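Local atomic coordinates of chemotaxis transducer (Pseudomonas aeruginosa, PDB entry 6GCV), a protein that probably senses nitrate by binding it directly at its PilJ-type ligand-binding domain, and so steers the chemotaxis of the bacterium. Residues P18-V23 with R72-M77; L30-A35 with Q117-L122; R36-L41 with K49-T54; A83-K88 with N127-L132. All blocks are in the same frame, centred on the assembly; numbering follows the deposited sequence.

Interaction 1 (P18-V23 with R72-M77); sequences PETINV and RNVSRM. With ACT (acetate ion), chain F.
The first turn of helix 18-42 packs against the irregular backbone between helices 48-67 and 80-103, and the two segments come closest where the CA atoms of Thr20 and Val74 stand 4.5 Å apart. Here Asn73 and Val74 both face Asn69 in a G1 beta bulge. Just beyond it, Ser75 N donates to Thr20 OG1 at 2.8 Å in an essentially straight bond (179°). Thr20 OG1 lies beside its own backbone N (chi1 -56°), and this oxygen also bonds the hydroxyl of Ser17. Glu19 has CG anti to the backbone N, which rests CG against Arg72 O at 3.3 Å; the bend at chi2 (66°) turns the carboxylate. OE1 takes Asn22 ND2 through its syn lone pair, while OE2 makes a long salt bridge of 3.9 Å to Arg72 NE. That oxygen lies well out of the guanidinium plane, so only charge acts between them. The in-plane N-H goes instead to an acetate ion, probably from the crystallisation liquor, Arg72 NE to OXT of chain F at 2.8 Å. Val23 CG2 sits over the centre of one guanidinium face and also meets Val74 CG2 at 3.9 Å. Acetate and Asp64 probably offset the arginine charge, with Arg60 nearby, and one straight bond, with the Ser17 hydroxyl bonding Asn73 O beside it, ties the loop to the helix start.

Interaction 2 (L30-A35 with Q117-L122); sequences LSQKMA and QYSTEL
The carboxamide of Gln32 is the flat group of this contact, and its NE2 is directed at two serine hydroxyls. Ser31 OG lies exactly in the amide plane and receives a straight bond from Gln32 NE2 of 3.0 Å. Ser119 OG, on the facing helix, is tilted 31° out of that plane, and its bond from Gln32 NE2 is more bent, 3.1 Å at 138°. The amide oxygen, OE1, accepts from Arg36 of the second subunit. The bend at chi2 folds the chain back, and chi3 turns the amide so that NE2 meets both hydroxyls. Ser31 OG occupies the crowded position between its backbone N and carbonyl carbon, from which it also bonds Arg28 O; Ser119 OG, anti to its backbone N, is shared with the hydroxyl of Tyr96. Apolar contact is limited: Leu122 CD2 meets Ser31 CB at 4.0 Å, and Ala35 CB lies 4.1 Å from Ser119 OG. Segments 30-35 and 117-122 run antiparallel (162°) in the four-helix bundle, their axes 9.9 Å apart. Buried as they are, the amide and both hydroxyls all have partners, and the amide links one subunit's helix pair to an arginine of the other.

Interaction 3 (R36-L41 with K49-T54); sequences REALQL and KALAAT. With NA (sodium ion), chain E; ACT (acetate ion), chain G.
Glu37 leaves helix 18-42 with CG beside its backbone N (chi1 -71°) and runs extended toward helix 48-67. Its CB touches Leu51 CD1 at 4.1 Å. Glu37 CG lies 3.3 Å from OXT of the chain G acetate, an ion probably from the crystallisation liquor, and the carboxylate then meets Thr54 tip to tip. Glu37 OE1 is 2.8 Å from Thr54 OG1, a hydroxyl set between this oxygen and Ala50 O and also bonded by Lys33. Glu37 OE2 stands only 2.5 Å from acetate OXT, so that one of the two acids probably holds a proton; the salt bridge from Lys33 to OE2 would ease the crowding of charge. The two helices form an antiparallel hairpin of the four-helix bundle, segments 36-41 and 49-54 crossing at -159° with axes 9.3 Å apart. Beside the carboxylate Leu51, Leu41 and Ala38 make an apolar patch: Leu51, its CG anti to the backbone N, turns CD2 against Leu41 CD1 at 3.8 Å, the two leucines crossing obliquely, with Ala38 CB touching the same methyl. The sodium ion is coordinated by the main-chain O of Glu37 and by a water; Asp47 belongs to the same site. Arg36 NH1 adds a weak bond to the acetate, while its NH2 reaches Thr120 of the second subunit.

Interaction 4 (A83-K88 with N127-L132); sequences AAQRQK and NNLVSL
Gln85 sets the form of this contact by bending round the backbone of Leu129. Its CG stands anti to the backbone N, which sends the chain straight across to helix 112-137, and CG lands 3.8 Å from Leu129 CA. The turn at chi2 (64°) then swings the carboxamide along the helix surface, where NE2 lies 3.7 Å from Asn128 CB. The amide planes of Gln85 and Asn128 are 64° apart, and the two groups are joined through water: one molecule donates to Gln85 OE1 at 2.9 Å and accepts weakly from Asn128 ND2. NE2 has its stronger partner in Glu125, one turn before Leu129. Leu132, with CG beside its backbone N, brings CD1 against Gln85 CB at 3.6 Å. Leu129 takes a different first torsion, CG anti to the backbone N, and so its methyls reach past Gln85 to Arg86, CD1 meeting Arg86 CG at 3.8 Å. Arg86 offers only this aliphatic part to Leu129; its chain bends at chi3 and carries the guanidinium back over Ala83 CA toward Asp66 and Met77 O. Aliphatic carbons therefore carry the contact, with Asn128 at its exposed side. Helices 80-103 and 112-137 run antiparallel here at 168°, axes 9.7 Å apart, while Val130 packs on Ala24 and Arg28 of helix 18-42 and on Asn22 of the second subunit.

Three of the contacts share helix 18-42: interaction 1 uses its start, interaction 2 its middle and interaction 3 the part near its end. Interactions 2 and 3, with centres 12 Å apart, touch directly, Lys33 NZ lying 2.9 Å from Thr54 OG1 and Met34 packing on Leu51. Interactions 1 and 4 meet toward the other end of the bundle through Met77 O and Arg86 NH1, 2.9 Å apart. Interaction 2 shares helix 112-137 with interaction 4, their centres 15 Å apart. The sodium site belongs to interaction 3, whose centre is 25 Å from those of interactions 1 and 4, while the side chain of Ala35 in interaction 2 is about 10 Å from the ion.

Interaction 1 (P18-V23 with R72-M77)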
loop_
_atom_site.group_PDB
_atom_site.type_symbol
_atom_site.label_atom_id
_atom_site.label_comp_id
_atom_site.label_asym_id
_atom_site.label_seq_id
_atom_site.Cartn_x
_atom_site.Cartn_y
_atom_site.Cartn_z
ATOM N N PRO A 18 -13.777 10.892 6.163
ATOM C CA PRO A 18 -13.049 10.211 5.096
ATOM C C PRO A 18 -11.596 9.977 5.464
ATOM O O PRO A 18 -11.027 8.964 5.051
ATOM C CB PRO A 18 -13.157 11.183 3.917
ATOM C CG PRO A 18 -14.405 11.944 4.177
ATOM C CD PRO A 18 -14.526 12.066 5.677
ATOM N N GLU A 19 -10.990 10.910 6.207
ATOM C CA GLU A 19 -9.596 10.758 6.589
ATOM C C GLU A 19 -9.384 9.505 7.457
ATOM O O GLU A 19 -8.329 8.880 7.394
ATOM C CB GLU A 19 -9.093 12.017 7.274
ATOM C CG GLU A 19 -7.709 11.909 7.895
ATOM C CD GLU A 19 -6.558 11.711 6.956
ATOM O OE1 GLU A 19 -6.718 11.435 5.765
ATOM O OE2 GLU A 19 -5.420 11.815 7.478
ATOM N N THR A 20 -10.387 9.122 8.259
ATOM C CA THR A 20 -10.255 7.899 9.065
ATOM C C THR A 20 -10.037 6.675 8.154
ATOM O O THR A 20 -9.157 5.841 8.386
ATOM C CB THR A 20 -11.484 7.685 9.966
ATOM O OG1 THR A 20 -11.681 8.850 10.777
ATOM C CG2 THR A 20 -11.350 6.481 10.836
ATOM N N ILE A 21 -10.853 6.587 7.106
ATOM C CA ILE A 21 -10.758 5.488 6.151
ATOM C C ILE A 21 -9.455 5.588 5.326
ATOM O O ILE A 21 -8.822 4.582 5.022
ATOM C CB ILE A 21 -12.016 5.401 5.256
ATOM C CG1 ILE A 21 -13.276 5.155 6.090
ATOM C CG2 ILE A 21 -11.862 4.327 4.187
ATOM C CD1 ILE A 21 -13.268 3.873 6.882
ATOM N N ASN A 22 -9.058 6.807 4.982
ATOM C CA ASN A 22 -7.795 7.025 4.283
ATOM C C ASN A 22 -6.600 6.507 5.072
ATOM O O ASN A 22 -5.737 5.803 4.536
ATOM C CB ASN A 22 -7.591 8.494 3.941
ATOM C CG ASN A 22 -6.340 8.733 3.144
ATOM O OD1 ASN A 22 -6.103 8.038 2.158
ATOM N ND2 ASN A 22 -5.510 9.666 3.579
ATOM N N VAL A 23 -6.563 6.842 6.365
ATOM C CA VAL A 23 -5.465 6.441 7.220
ATOM C C VAL A 23 -5.425 4.918 7.373
ATOM O O VAL A 23 -4.353 4.305 7.295
ATOM C CB VAL A 23 -5.548 7.187 8.560
ATOM C CG1 VAL A 23 -4.703 6.558 9.636
ATOM C CG2 VAL A 23 -5.169 8.643 8.366
ATOM N N ARG A 72 -5.795 15.388 13.542
ATOM C CA ARG A 72 -5.631 14.705 12.269
ATOM C C ARG A 72 -6.962 14.291 11.628
ATOM O O ARG A 72 -6.995 13.810 10.500
ATOM C CB ARG A 72 -4.763 13.471 12.470
ATOM C CG ARG A 72 -4.163 12.931 11.197
ATOM C CD ARG A 72 -3.327 11.685 11.463
ATOM N NE ARG A 72 -2.667 11.255 10.241
ATOM C CZ ARG A 72 -2.036 10.092 10.082
ATOM N NH1 ARG A 72 -2.011 9.201 11.056
ATOM N NH2 ARG A 72 -1.497 9.788 8.919
ATOM N N ASN A 73 -8.056 14.486 12.353
ATOM C CA ASN A 73 -9.389 14.118 11.880
ATOM C C ASN A 73 -9.519 12.612 11.677
ATOM O O ASN A 73 -10.085 12.156 10.654
ATOM C CB ASN A 73 -9.776 14.896 10.620
ATOM C CG ASN A 73 -11.256 14.889 10.349
ATOM O OD1 ASN A 73 -11.674 15.103 9.210
ATOM N ND2 ASN A 73 -12.063 14.611 11.372
ATOM N N VAL A 74 -8.964 11.860 12.617
ATOM C CA VAL A 74 -9.125 10.417 12.650
ATOM C C VAL A 74 -10.028 10.077 13.815
ATOM O O VAL A 74 -9.713 10.377 14.971
ATOM C CB VAL A 74 -7.774 9.681 12.784
ATOM C CG1 VAL A 74 -7.964 8.187 12.973
ATOM C CG2 VAL A 74 -6.891 9.940 11.567
ATOM N N SER A 75 -11.148 9.448 13.506
ATOM C CA SER A 75 -12.145 9.022 14.498
ATOM C C SER A 75 -11.727 7.717 15.192
ATOM O O SER A 75 -11.247 6.806 14.533
ATOM C CB SER A 75 -13.500 8.778 13.775
ATOM O OG SER A 75 -13.879 9.866 12.910
ATOM N N ARG A 76 -11.967 7.594 16.501
ATOM C CA ARG A 76 -11.826 6.291 17.159
ATOM C C ARG A 76 -13.127 5.563 16.871
ATOM O O ARG A 76 -14.209 6.099 17.086
ATOM C CB ARG A 76 -11.607 6.425 18.675
ATOM C CG ARG A 76 -11.462 5.075 19.388
ATOM C CD ARG A 76 -11.381 5.215 20.896
ATOM N NE ARG A 76 -12.495 5.966 21.465
ATOM C CZ ARG A 76 -13.672 5.449 21.815
ATOM N NH1 ARG A 76 -13.930 4.151 21.676
ATOM N NH2 ARG A 76 -14.602 6.249 22.323
ATOM N N MET A 77 -13.045 4.315 16.426
ATOM C CA MET A 77 -14.215 3.516 16.184
ATOM C C MET A 77 -14.234 2.424 17.230
ATOM O O MET A 77 -13.397 1.523 17.222
ATOM C CB MET A 77 -14.218 2.943 14.778
ATOM C CG MET A 77 -14.192 3.990 13.686
ATOM S SD MET A 77 -14.345 3.300 11.991
ATOM C CE MET A 77 -16.106 2.932 11.956
HETATM C C ACT F . -1.204 13.499 8.174
HETATM O O ACT F . -0.427 13.280 7.218
HETATM O OXT ACT F . -2.410 13.147 8.147
HETATM C CH3 ACT F . -0.665 14.186 9.403
HETATM O O HOH W 1 -11.716 13.812 6.440
HETATM O O HOH W 2 -5.718 14.950 8.425
#

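Interaction 2 (L30-A35 with Q117-L122)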
loop_
_atom_site.group_PDB
_atom_site.type_symbol
_atom_site.label_atom_id
_atom_site.label_comp_id
_atom_site.label_asym_id
_atom_site.label_seq_id
_atom_site.Cartn_x
_atom_site.Cartn_y
_atom_site.Cartn_z
ATOM N N LEU A 30 1.594 0.997 3.633
ATOM C CA LEU A 30 2.812 1.128 4.414
ATOM C C LEU A 30 3.424 -0.238 4.713
ATOM O O LEU A 30 4.656 -0.383 4.718
ATOM C CB LEU A 30 2.551 1.913 5.696
ATOM C CG LEU A 30 2.222 3.398 5.489
ATOM C CD1 LEU A 30 1.659 3.998 6.749
ATOM C CD2 LEU A 30 3.421 4.200 5.030
ATOM N N SER A 31 2.579 -1.230 4.976
ATOM C CA SER A 31 3.093 -2.565 5.232
ATOM C C SER A 31 3.963 -3.079 4.093
ATOM O O SER A 31 4.905 -3.832 4.327
ATOM C CB SER A 31 1.938 -3.536 5.541
ATOM O OG SER A 31 1.216 -3.948 4.378
ATOM N N GLN A 32 3.594 -2.714 2.875
ATOM C CA GLN A 32 4.332 -3.155 1.698
ATOM C C GLN A 32 5.585 -2.288 1.432
ATOM O O GLN A 32 6.640 -2.810 1.069
ATOM C CB GLN A 32 3.394 -3.191 0.489
ATOM C CG GLN A 32 2.184 -4.066 0.728
ATOM C CD GLN A 32 2.572 -5.461 1.071
ATOM O OE1 GLN A 32 3.057 -6.171 0.191
ATOM N NE2 GLN A 32 2.416 -5.856 2.341
ATOM N N LYS A 33 5.430 -0.985 1.624
ATOM C CA LYS A 33 6.573 -0.069 1.485
ATOM C C LYS A 33 7.714 -0.441 2.414
ATOM O O LYS A 33 8.887 -0.448 2.011
ATOM C CB LYS A 33 6.104 1.382 1.694
ATOM C CG LYS A 33 7.193 2.436 1.484
ATOM C CD LYS A 33 6.584 3.831 1.475
ATOM C CE LYS A 33 7.622 4.884 1.124
ATOM N NZ LYS A 33 8.340 5.302 2.345
ATOM N N MET A 34 7.374 -0.750 3.663
ATOM C CA MET A 34 8.419 -1.090 4.608
ATOM C C MET A 34 9.114 -2.394 4.204
ATOM O O MET A 34 10.331 -2.539 4.392
ATOM C CB MET A 34 7.938 -1.076 6.056
ATOM C CG MET A 34 6.882 -2.057 6.360
ATOM S SD MET A 34 6.200 -1.846 8.024
ATOM C CE MET A 34 5.210 -0.366 8.072
ATOM N N ALA A 35 8.363 -3.341 3.657
ATOM C CA ALA A 35 8.988 -4.576 3.204
ATOM C C ALA A 35 9.978 -4.294 2.062
ATOM O O ALA A 35 11.088 -4.825 2.041
ATOM C CB ALA A 35 7.952 -5.578 2.753
ATOM N N GLN A 117 5.350 -14.430 3.347
ATOM C CA GLN A 117 4.056 -14.937 3.799
ATOM C C GLN A 117 3.480 -14.029 4.880
ATOM O O GLN A 117 2.274 -13.740 4.905
ATOM C CB GLN A 117 4.178 -16.363 4.347
ATOM C CG GLN A 117 2.835 -17.043 4.638
ATOM C CD GLN A 117 2.184 -16.650 5.962
ATOM O OE1 GLN A 117 2.848 -16.196 6.879
ATOM N NE2 GLN A 117 0.876 -16.851 6.067
ATOM N N TYR A 118 4.327 -13.593 5.786
ATOM C CA TYR A 118 3.867 -12.771 6.867
ATOM C C TYR A 118 3.462 -11.365 6.410
ATOM O O TYR A 118 2.449 -10.807 6.871
ATOM C CB TYR A 118 4.910 -12.745 7.976
ATOM C CG TYR A 118 4.261 -12.797 9.320
ATOM C CD1 TYR A 118 3.575 -13.924 9.765
ATOM C CD2 TYR A 118 4.225 -11.675 10.091
ATOM C CE1 TYR A 118 2.935 -13.933 10.993
ATOM C CE2 TYR A 118 3.622 -11.680 11.331
ATOM C CZ TYR A 118 2.969 -12.796 11.777
ATOM O OH TYR A 118 2.331 -12.745 13.008
ATOM N N SER A 119 4.175 -10.844 5.418
ATOM C CA SER A 119 3.787 -9.568 4.817
ATOM C C SER A 119 2.390 -9.658 4.194
ATOM O O SER A 119 1.549 -8.763 4.371
ATOM C CB SER A 119 4.811 -9.154 3.753
ATOM O OG SER A 119 4.570 -7.820 3.296
ATOM N N THR A 120 2.151 -10.753 3.486
ATOM C CA THR A 120 0.860 -10.981 2.849
ATOM C C THR A 120 -0.245 -11.171 3.885
ATOM O O THR A 120 -1.370 -10.679 3.715
ATOM C CB THR A 120 0.983 -12.164 1.885
ATOM O OG1 THR A 120 1.872 -11.757 0.834
ATOM C CG2 THR A 120 -0.396 -12.629 1.342
ATOM N N GLU A 121 0.062 -11.881 4.970
ATOM C CA GLU A 121 -0.888 -12.075 6.037
ATOM C C GLU A 121 -1.282 -10.763 6.675
ATOM O O GLU A 121 -2.471 -10.484 6.891
ATOM C CB GLU A 121 -0.332 -13.059 7.084
ATOM C CG GLU A 121 -1.239 -13.264 8.285
ATOM C CD GLU A 121 -0.677 -14.218 9.312
ATOM O OE1 GLU A 121 0.223 -15.026 8.982
ATOM O OE2 GLU A 121 -1.187 -14.199 10.449
ATOM N N LEU A 122 -0.284 -9.947 7.007
ATOM C CA LEU A 122 -0.577 -8.644 7.607
ATOM C C LEU A 122 -1.424 -7.793 6.673
ATOM O O LEU A 122 -2.402 -7.170 7.076
ATOM C CB LEU A 122 0.696 -7.910 8.015
ATOM C CG LEU A 122 0.495 -6.494 8.548
ATOM C CD1 LEU A 122 -0.344 -6.504 9.789
ATOM C CD2 LEU A 122 1.824 -5.818 8.843
#

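Interaction 3 (R36-L41 with K49-T54)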
loop_
_atom_site.group_PDB
_atom_site.type_symbol
_atom_site.label_atom_id
_atom_site.label_comp_id
_atom_site.label_asym_id
_atom_site.label_seq_id
_atom_site.Cartn_x
_atom_site.Cartn_y
_atom_site.Cartn_z
ATOM N N ARG A 36 9.567 -3.485 1.100
ATOM C CA ARG A 36 10.485 -3.161 0.043
ATOM C C ARG A 36 11.738 -2.454 0.540
ATOM O O ARG A 36 12.838 -2.744 0.102
ATOM C CB ARG A 36 9.800 -2.579 -1.149
ATOM C CG ARG A 36 9.195 -1.285 -1.080
ATOM C CD ARG A 36 10.070 -0.200 -1.674
ATOM N NE ARG A 36 9.319 1.035 -1.771
ATOM C CZ ARG A 36 9.819 2.256 -1.912
ATOM N NH1 ARG A 36 11.093 2.491 -1.648
ATOM N NH2 ARG A 36 8.934 3.265 -2.064
ATOM N N GLU A 37 11.567 -1.526 1.474
ATOM C CA GLU A 37 12.727 -0.825 2.034
ATOM C C GLU A 37 13.659 -1.805 2.775
ATOM O O GLU A 37 14.904 -1.659 2.683
ATOM C CB GLU A 37 12.243 0.282 2.960
ATOM C CG GLU A 37 11.618 1.428 2.208
ATOM C CD GLU A 37 10.837 2.411 3.046
ATOM O OE1 GLU A 37 10.374 2.034 4.131
ATOM O OE2 GLU A 37 10.626 3.580 2.605
ATOM N N ALA A 38 13.087 -2.732 3.542
ATOM C CA ALA A 38 13.925 -3.707 4.258
ATOM C C ALA A 38 14.672 -4.617 3.306
ATOM O O ALA A 38 15.846 -4.943 3.534
ATOM C CB ALA A 38 13.073 -4.492 5.224
ATOM N N LEU A 39 13.994 -5.065 2.237
ATOM C CA LEU A 39 14.657 -5.918 1.251
ATOM C C LEU A 39 15.776 -5.159 0.515
ATOM O O LEU A 39 16.838 -5.728 0.220
ATOM C CB LEU A 39 13.636 -6.469 0.247
ATOM C CG LEU A 39 12.627 -7.454 0.872
ATOM C CD1 LEU A 39 11.450 -7.610 -0.079
ATOM C CD2 LEU A 39 13.238 -8.786 1.166
ATOM N N GLN A 40 15.566 -3.889 0.244
ATOM C CA GLN A 40 16.607 -3.092 -0.380
ATOM C C GLN A 40 17.852 -2.923 0.539
ATOM O O GLN A 40 18.991 -2.960 0.084
ATOM C CB GLN A 40 16.055 -1.763 -0.827
ATOM C CG GLN A 40 17.008 -1.013 -1.736
ATOM C CD GLN A 40 16.296 0.053 -2.538
ATOM O OE1 GLN A 40 15.117 -0.092 -2.885
ATOM N NE2 GLN A 40 16.995 1.132 -2.839
ATOM N N LEU A 41 17.587 -2.750 1.824
ATOM C CA LEU A 41 18.658 -2.778 2.826
ATOM C C LEU A 41 19.356 -4.141 2.821
ATOM O O LEU A 41 20.605 -4.200 2.907
ATOM C CB LEU A 41 18.113 -2.445 4.224
ATOM C CG LEU A 41 17.827 -0.948 4.429
ATOM C CD1 LEU A 41 16.810 -0.671 5.512
ATOM C CD2 LEU A 41 19.144 -0.205 4.752
ATOM N N LYS A 49 17.128 5.223 7.416
ATOM C CA LYS A 49 16.274 6.329 7.825
ATOM C C LYS A 49 14.903 6.233 7.179
ATOM O O LYS A 49 13.899 6.580 7.774
ATOM C CB LYS A 49 16.928 7.662 7.500
ATOM C CG LYS A 49 18.252 7.856 8.244
ATOM C CD LYS A 49 18.930 9.163 7.860
ATOM C CE LYS A 49 19.522 9.077 6.468
ATOM N NZ LYS A 49 20.414 10.203 6.153
ATOM N N ALA A 50 14.865 5.756 5.955
ATOM C CA ALA A 50 13.605 5.627 5.202
ATOM C C ALA A 50 12.753 4.539 5.816
ATOM O O ALA A 50 11.556 4.717 5.995
ATOM C CB ALA A 50 13.875 5.354 3.731
ATOM N N LEU A 51 13.360 3.398 6.112
ATOM C CA LEU A 51 12.645 2.330 6.749
ATOM C C LEU A 51 12.053 2.781 8.083
ATOM O O LEU A 51 10.898 2.543 8.388
ATOM C CB LEU A 51 13.528 1.105 6.925
ATOM C CG LEU A 51 12.892 -0.102 7.648
ATOM C CD1 LEU A 51 11.642 -0.586 6.969
ATOM C CD2 LEU A 51 13.870 -1.257 7.807
ATOM N N ALA A 52 12.883 3.436 8.906
ATOM C CA ALA A 52 12.402 3.943 10.179
ATOM C C ALA A 52 11.235 4.863 9.998
ATOM O O ALA A 52 10.270 4.808 10.774
ATOM C CB ALA A 52 13.517 4.617 10.968
ATOM N N ALA A 53 11.323 5.770 9.032
ATOM C CA ALA A 53 10.240 6.724 8.836
ATOM C C ALA A 53 8.935 6.047 8.429
ATOM O O ALA A 53 7.845 6.444 8.873
ATOM C CB ALA A 53 10.664 7.758 7.825
ATOM N N THR A 54 9.022 5.034 7.570
ATOM C CA THR A 54 7.818 4.306 7.138
ATOM C C THR A 54 7.172 3.552 8.299
ATOM O O THR A 54 5.944 3.580 8.487
ATOM C CB THR A 54 8.145 3.351 5.972
ATOM O OG1 THR A 54 8.762 4.136 4.940
ATOM C CG2 THR A 54 6.915 2.688 5.469
HETATM NA NA NA E . 15.804 1.080 2.089
HETATM C C ACT G . 11.929 5.488 0.143
HETATM O O ACT G . 12.150 5.671 -1.097
HETATM O OXT ACT G . 12.078 4.333 0.680
HETATM C CH3 ACT G . 11.265 6.558 0.955
HETATM O O HOH W 3 14.481 2.958 0.457
#

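Interaction 4 (A83-K88 with N127-L132)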
loop_
_atom_site.group_PDB
_atom_site.type_symbol
_atom_site.label_atom_id
_atom_site.label_comp_id
_atom_site.label_asym_id
_atom_site.label_seq_id
_atom_site.Cartn_x
_atom_site.Cartn_y
_atom_site.Cartn_z
ATOM N N ALA A 83 -12.486 -2.922 17.110
ATOM C CA ALA A 83 -11.446 -2.966 18.144
ATOM C C ALA A 83 -10.754 -4.321 18.165
ATOM O O ALA A 83 -9.543 -4.376 18.264
ATOM C CB ALA A 83 -12.042 -2.636 19.517
ATOM N N ALA A 84 -11.503 -5.410 18.041
ATOM C CA ALA A 84 -10.920 -6.759 18.030
ATOM C C ALA A 84 -10.004 -6.948 16.824
ATOM O O ALA A 84 -8.934 -7.539 16.956
ATOM C CB ALA A 84 -12.002 -7.832 18.054
ATOM N N GLN A 85 -10.410 -6.450 15.657
ATOM C CA GLN A 85 -9.558 -6.540 14.476
ATOM C C GLN A 85 -8.293 -5.689 14.620
ATOM O O GLN A 85 -7.218 -6.125 14.181
ATOM C CB GLN A 85 -10.320 -6.207 13.211
ATOM C CG GLN A 85 -9.531 -6.419 11.908
ATOM C CD GLN A 85 -9.141 -7.872 11.648
ATOM O OE1 GLN A 85 -9.667 -8.798 12.268
ATOM N NE2 GLN A 85 -8.175 -8.082 10.746
ATOM N N ARG A 86 -8.388 -4.513 15.241
ATOM C CA ARG A 86 -7.170 -3.719 15.508
ATOM C C ARG A 86 -6.233 -4.510 16.405
ATOM O O ARG A 86 -5.021 -4.474 16.198
ATOM C CB ARG A 86 -7.464 -2.357 16.149
ATOM C CG ARG A 86 -8.160 -1.385 15.226
ATOM C CD ARG A 86 -8.109 0.059 15.761
ATOM N NE ARG A 86 -8.813 0.198 17.048
ATOM C CZ ARG A 86 -10.071 0.570 17.190
ATOM N NH1 ARG A 86 -10.813 0.901 16.140
ATOM N NH2 ARG A 86 -10.620 0.618 18.412
ATOM N N GLN A 87 -6.764 -5.227 17.397
ATOM C CA GLN A 87 -5.890 -6.014 18.265
ATOM C C GLN A 87 -5.270 -7.203 17.549
ATOM O O GLN A 87 -4.122 -7.510 17.761
ATOM C CB GLN A 87 -6.583 -6.474 19.556
ATOM C CG GLN A 87 -5.589 -7.220 20.472
ATOM C CD GLN A 87 -4.240 -6.482 20.647
ATOM O OE1 GLN A 87 -3.118 -7.030 20.385
ATOM N NE2 GLN A 87 -4.336 -5.207 21.038
ATOM N N LYS A 88 -6.022 -7.852 16.672
ATOM C CA LYS A 88 -5.490 -8.960 15.874
ATOM C C LYS A 88 -4.361 -8.460 14.984
ATOM O O LYS A 88 -3.312 -9.064 14.923
ATOM C CB LYS A 88 -6.607 -9.581 15.031
ATOM C CG LYS A 88 -6.195 -10.806 14.259
ATOM C CD LYS A 88 -7.348 -11.390 13.461
ATOM C CE LYS A 88 -6.882 -12.592 12.665
ATOM N NZ LYS A 88 -8.033 -13.249 12.037
ATOM N N ASN A 127 -6.467 -5.172 5.286
ATOM C CA ASN A 127 -7.592 -5.028 4.382
ATOM C C ASN A 127 -8.894 -5.398 5.093
ATOM O O ASN A 127 -9.925 -4.743 4.896
ATOM C CB ASN A 127 -7.386 -5.893 3.163
ATOM C CG ASN A 127 -8.328 -5.534 2.075
ATOM O OD1 ASN A 127 -8.462 -4.363 1.706
ATOM N ND2 ASN A 127 -8.972 -6.530 1.540
ATOM N N ASN A 128 -8.866 -6.458 5.911
ATOM C CA ASN A 128 -10.058 -6.822 6.665
ATOM C C ASN A 128 -10.481 -5.697 7.630
ATOM O O ASN A 128 -11.661 -5.439 7.826
ATOM C CB ASN A 128 -9.862 -8.122 7.439
ATOM C CG ASN A 128 -9.727 -9.335 6.532
ATOM O OD1 ASN A 128 -10.123 -9.297 5.359
ATOM N ND2 ASN A 128 -9.161 -10.430 7.066
ATOM N N LEU A 129 -9.516 -5.033 8.245
ATOM C CA LEU A 129 -9.805 -3.888 9.117
ATOM C C LEU A 129 -10.508 -2.785 8.351
ATOM O O LEU A 129 -11.542 -2.265 8.809
ATOM C CB LEU A 129 -8.538 -3.374 9.806
ATOM C CG LEU A 129 -8.699 -2.118 10.676
ATOM C CD1 LEU A 129 -9.643 -2.362 11.825
ATOM C CD2 LEU A 129 -7.357 -1.602 11.170
ATOM N N VAL A 130 -9.968 -2.432 7.184
ATOM C CA VAL A 130 -10.599 -1.427 6.335
ATOM C C VAL A 130 -12.038 -1.825 6.004
ATOM O O VAL A 130 -12.953 -1.019 6.085
ATOM C CB VAL A 130 -9.789 -1.211 5.016
ATOM C CG1 VAL A 130 -10.555 -0.348 4.016
ATOM C CG2 VAL A 130 -8.451 -0.584 5.345
ATOM N N SER A 131 -12.235 -3.071 5.629
ATOM C CA SER A 131 -13.577 -3.562 5.277
ATOM C C SER A 131 -14.542 -3.416 6.441
ATOM O O SER A 131 -15.690 -2.976 6.254
ATOM C CB SER A 131 -13.510 -5.022 4.864
ATOM O OG SER A 131 -12.820 -5.160 3.632
ATOM N N LEU A 132 -14.112 -3.797 7.635
ATOM C CA LEU A 132 -15.003 -3.675 8.802
ATOM C C LEU A 132 -15.335 -2.215 9.096
ATOM O O LEU A 132 -16.477 -1.870 9.459
ATOM C CB LEU A 132 -14.355 -4.310 10.028
ATOM C CG LEU A 132 -14.210 -5.824 9.994
ATOM C CD1 LEU A 132 -13.353 -6.241 11.183
ATOM C CD2 LEU A 132 -15.545 -6.529 10.055
HETATM O O HOH W 4 -10.452 -10.627 10.184
#